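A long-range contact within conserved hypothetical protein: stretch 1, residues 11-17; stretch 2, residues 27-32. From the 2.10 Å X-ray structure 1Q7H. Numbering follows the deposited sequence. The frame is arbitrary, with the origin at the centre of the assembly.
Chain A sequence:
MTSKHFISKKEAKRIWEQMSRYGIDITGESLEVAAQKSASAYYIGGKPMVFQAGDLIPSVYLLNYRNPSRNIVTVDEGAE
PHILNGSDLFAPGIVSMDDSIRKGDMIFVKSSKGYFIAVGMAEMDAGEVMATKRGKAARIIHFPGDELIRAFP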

ATOM      1  N   GLU A  11      12.083  18.462   1.129  1.00 26.32           N
ATOM      2  CA  GLU A  11      10.846  17.960   0.550  1.00 25.94           C
ATOM      3  C   GLU A  11      10.810  16.438   0.724  1.00 24.77           C
ATOM      4  O   GLU A  11       9.797  15.881   1.126  1.00 26.11           O
ATOM      5  CB  GLU A  11      10.772  18.322  -0.936  1.00 27.39           C
ATOM      6  CG  GLU A  11      10.616  19.810  -1.197  1.00 35.19           C
ATOM      7  CD  GLU A  11       9.177  20.291  -1.071  1.00 36.46           C
ATOM      8  OE1 GLU A  11       8.310  19.510  -0.625  1.00 32.78           O
ATOM      9  OE2 GLU A  11       8.914  21.457  -1.419  1.00 36.13           O
ATOM     10  N   ALA A  12      11.925  15.777   0.426  1.00 22.45           N
ATOM     11  CA  ALA A  12      12.015  14.329   0.551  1.00 21.25           C
ATOM     12  C   ALA A  12      11.726  13.899   1.981  1.00 24.30           C
ATOM     13  O   ALA A  12      10.966  12.962   2.218  1.00 22.20           O
ATOM     14  CB  ALA A  12      13.402  13.850   0.141  1.00 15.11           C
ATOM     15  N   LYS A  13      12.325  14.599   2.935  1.00 26.90           N
ATOM     16  CA  LYS A  13      12.144  14.273   4.340  1.00 27.02           C
ATOM     17  C   LYS A  13      10.676  14.134   4.714  1.00 26.33           C
ATOM     18  O   LYS A  13      10.314  13.252   5.492  1.00 25.90           O
ATOM     19  CB  LYS A  13      12.810  15.334   5.217  1.00 31.06           C
ATOM     20  CG  LYS A  13      12.842  14.990   6.694  1.00 39.18           C
ATOM     21  CD  LYS A  13      13.504  16.107   7.484  1.00 50.39           C
ATOM     22  CE  LYS A  13      13.509  15.823   8.978  1.00 54.83           C
ATOM     23  NZ  LYS A  13      14.306  14.606   9.316  1.00 58.03           N
ATOM     24  N   ARG A  14       9.826  14.994   4.164  1.00 22.83           N
ATOM     25  CA  ARG A  14       8.405  14.923   4.477  1.00 21.54           C
ATOM     26  C   ARG A  14       7.828  13.577   4.049  1.00 22.31           C
ATOM     27  O   ARG A  14       7.022  12.975   4.760  1.00 22.92           O
ATOM     28  CB  ARG A  14       7.639  16.045   3.772  1.00 21.61           C
ATOM     29  CG  ARG A  14       6.139  16.002   4.037  1.00 27.61           C
ATOM     30  CD  ARG A  14       5.415  17.152   3.374  1.00 31.68           C
ATOM     31  NE  ARG A  14       5.352  17.012   1.924  1.00 30.03           N
ATOM     32  CZ  ARG A  14       4.373  16.392   1.277  1.00 33.23           C
ATOM     33  NH1 ARG A  14       3.367  15.852   1.955  1.00 33.48           N
ATOM     34  NH2 ARG A  14       4.398  16.323  -0.048  1.00 32.59           N
ATOM     35  N   ILE A  15       8.235  13.111   2.876  1.00 21.02           N
ATOM     36  CA  ILE A  15       7.750  11.841   2.370  1.00 20.83           C
ATOM     37  C   ILE A  15       8.327  10.687   3.186  1.00 23.30           C
ATOM     38  O   ILE A  15       7.626   9.715   3.455  1.00 21.51           O
ATOM     39  CB  ILE A  15       8.115  11.667   0.883  1.00 21.69           C
ATOM     40  CG1 ILE A  15       7.610  12.873   0.085  1.00 21.11           C
ATOM     41  CG2 ILE A  15       7.497  10.403   0.340  1.00 15.33           C
ATOM     42  CD1 ILE A  15       6.123  13.099   0.198  1.00 23.43           C
ATOM     43  N   TRP A  16       9.590  10.795   3.597  1.00 20.82           N
ATOM     44  CA  TRP A  16      10.199   9.733   4.397  1.00 22.88           C
ATOM     45  C   TRP A  16       9.433   9.576   5.702  1.00 23.94           C
ATOM     46  O   TRP A  16       9.148   8.456   6.145  1.00 21.45           O
ATOM     47  CB  TRP A  16      11.657  10.044   4.750  1.00 17.91           C
ATOM     48  CG  TRP A  16      12.557  10.325   3.585  1.00 19.44           C
ATOM     49  CD1 TRP A  16      12.379   9.936   2.287  1.00 15.10           C
ATOM     50  CD2 TRP A  16      13.797  11.042   3.623  1.00 18.80           C
ATOM     51  NE1 TRP A  16      13.432  10.370   1.514  1.00 19.43           N
ATOM     52  CE2 TRP A  16      14.315  11.052   2.309  1.00 15.51           C
ATOM     53  CE3 TRP A  16      14.516  11.682   4.642  1.00 23.18           C
ATOM     54  CZ2 TRP A  16      15.519  11.676   1.988  1.00 19.23           C
ATOM     55  CZ3 TRP A  16      15.716  12.304   4.322  1.00 20.57           C
ATOM     56  CH2 TRP A  16      16.204  12.296   3.005  1.00 18.97           C
ATOM     57  N   GLU A  17       9.113  10.708   6.318  1.00 20.70           N
ATOM     58  CA  GLU A  17       8.395  10.714   7.579  1.00 20.79           C
ATOM     59  C   GLU A  17       6.989  10.156   7.428  1.00 14.25           C
ATOM     60  O   GLU A  17       6.506   9.458   8.305  1.00 21.26           O
ATOM     61  CB  GLU A  17       8.342  12.130   8.153  1.00 24.37           C
ATOM     62  CG  GLU A  17       9.702  12.762   8.365  1.00 39.86           C
ATOM     63  CD  GLU A  17       9.605  14.196   8.876  1.00 51.52           C
ATOM     64  OE1 GLU A  17       8.699  14.932   8.419  1.00 52.64           O
ATOM     65  OE2 GLU A  17      10.440  14.589   9.722  1.00 50.66           O
ATOM     66  N   THR A  27      14.298   6.623   4.616  1.00 23.92           N
ATOM     67  CA  THR A  27      15.049   7.787   5.071  1.00 27.13           C
ATOM     68  C   THR A  27      16.353   7.882   4.294  1.00 26.33           C
ATOM     69  O   THR A  27      17.060   6.890   4.144  1.00 25.79           O
ATOM     70  CB  THR A  27      15.365   7.677   6.571  1.00 30.16           C
ATOM     71  OG1 THR A  27      14.154   7.819   7.319  1.00 27.48           O
ATOM     72  CG2 THR A  27      16.353   8.750   6.997  1.00 31.37           C
ATOM     73  N   GLY A  28      16.657   9.071   3.780  1.00 27.93           N
ATOM     74  CA  GLY A  28      17.885   9.254   3.026  1.00 26.15           C
ATOM     75  C   GLY A  28      17.789   9.003   1.530  1.00 28.20           C
ATOM     76  O   GLY A  28      18.707   9.350   0.789  1.00 35.51           O
ATOM     77  N   GLU A  29      16.698   8.402   1.071  1.00 26.86           N
ATOM     78  CA  GLU A  29      16.535   8.134  -0.359  1.00 24.08           C
ATOM     79  C   GLU A  29      16.126   9.411  -1.100  1.00 27.08           C
ATOM     80  O   GLU A  29      15.201  10.110  -0.681  1.00 24.13           O
ATOM     81  CB  GLU A  29      15.465   7.063  -0.566  1.00 26.39           C
ATOM     82  CG  GLU A  29      15.689   5.794   0.250  1.00 25.43           C
ATOM     83  CD  GLU A  29      16.323   4.667  -0.553  1.00 26.66           C
ATOM     84  OE1 GLU A  29      16.695   4.891  -1.727  1.00 26.80           O
ATOM     85  OE2 GLU A  29      16.448   3.549   0.002  1.00 30.15           O
ATOM     86  N   SER A  30      16.814   9.732  -2.190  1.00 25.84           N
ATOM     87  CA  SER A  30      16.453  10.925  -2.943  1.00 27.45           C
ATOM     88  C   SER A  30      15.275  10.555  -3.824  1.00 24.58           C
ATOM     89  O   SER A  30      15.190   9.433  -4.316  1.00 22.59           O
ATOM     90  CB  SER A  30      17.634  11.435  -3.780  1.00 30.03           C
ATOM     91  OG  SER A  30      18.083  10.464  -4.698  1.00 41.09           O
ATOM     92  N   LEU A  31      14.371  11.505  -4.026  1.00 21.31           N
ATOM     93  CA  LEU A  31      13.163  11.255  -4.800  1.00 20.10           C
ATOM     94  C   LEU A  31      12.918  12.184  -5.988  1.00 21.39           C
ATOM     95  O   LEU A  31      13.290  13.356  -5.960  1.00 22.92           O
ATOM     96  CB  LEU A  31      11.954  11.355  -3.859  1.00 16.48           C
ATOM     97  CG  LEU A  31      12.012  10.576  -2.537  1.00 16.84           C
ATOM     98  CD1 LEU A  31      10.903  11.040  -1.608  1.00 12.87           C
ATOM     99  CD2 LEU A  31      11.883   9.079  -2.816  1.00 18.13           C
ATOM    100  N   GLU A  32      12.289  11.650  -7.031  1.00 21.28           N
ATOM    101  CA  GLU A  32      11.918  12.452  -8.188  1.00 22.95           C
ATOM    102  C   GLU A  32      10.405  12.495  -8.130  1.00 24.69           C
ATOM    103  O   GLU A  32       9.770  11.504  -7.773  1.00 27.41           O
ATOM    104  CB  GLU A  32      12.319  11.799  -9.498  1.00 26.51           C
ATOM    105  CG  GLU A  32      13.786  11.575  -9.680  1.00 27.60           C
ATOM    106  CD  GLU A  32      14.072  10.990 -11.037  1.00 35.92           C
ATOM    107  OE1 GLU A  32      14.169  11.762 -12.016  1.00 37.05           O
ATOM    108  OE2 GLU A  32      14.171   9.750 -11.128  1.00 41.78           O
TER

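The contact is built around one large side chain. Stretch 1 is a length of helix, stretch 2 an irregular length of chain that turns at Gly 28, and Trp 16 reaches from the helix to meet the backbone of the loop. Of the 303 Å² buried between the two stretches, counting both sides, Trp 16 contributes 103 Å², more than any other residue. Its CA-to-CB bond points toward the loop, and chi1 in the m well (-56°) with chi2 at -23° sets the indole so that one face is covered by main chain and its NE1 edge meets a carbonyl.

The loop folds over that face. The CA of Thr 27 lies 4.1 Å from the centroid of the five-membered ring of Trp 16, 26° off the normal, and the CA of Gly 28 lies 3.8 Å from the centroid of the six-membered ring, 25° off the normal. These are two CH-pi contacts in succession, one residue per ring, so successive CA atoms of the loop cover the two rings of the indole. The N of Gly 28 comes within 3.3 Å of CH2 of Trp 16. The CA-to-CB bond of Thr 27 points away from the helix, so its main chain makes the nearest approach, though CG2 of Thr 27 still comes within 4.2 Å of CE3 of Trp 16. Glycine suits position 28 for a separate reason: with phi/psi of 90/-13, a CB would be jammed against the carbonyl O of the preceding residue. A CB placed there would also point away from the helix, so the demand for glycine comes from the turn of the backbone rather than from crowding by the indole.

At the ring edge the contact becomes polar. NE1 of Trp 16 donates a hydrogen bond to O of Glu 29, at 2.8 Å with an N-H...O angle of 132°, and the acceptor lies near the ring plane. A buried indole thus finds a partner for its one polar group without giving up the packing on its face. The acceptor is a backbone carbonyl; the side chain of Glu 29 leads away, and its OE2 is hydrogen-bonded elsewhere in the structure.

Beyond this edge, Leu 31 supplies the bump from the loop. Its CA-to-CB bond points toward the helix, and with chi1 m and chi2 t its CD1 enters a hollow lined by Ala 12, Ile 15 and Trp 16. CD1 of Leu 31 is 4.1 Å from CB of Ala 12, 3.8 Å from CB of Ile 15 and 4.3 Å from CD1 of Trp 16. At Ala 12, whose side chain is a single methyl, CD1 of Leu 31 comes within 4.1 Å of CA of Ala 12 on the helix backbone. Ile 15 offers its branched CB to the leucine while the end of its side chain leads away.

The helix is two-sided: Ala 12, Ile 15 and Trp 16 form the contact, whereas Lys 13 and Glu 17 point away, exposed, and join in a long salt bridge, NZ of Lys 13 to OE2 of Glu 17 at 3.9 Å.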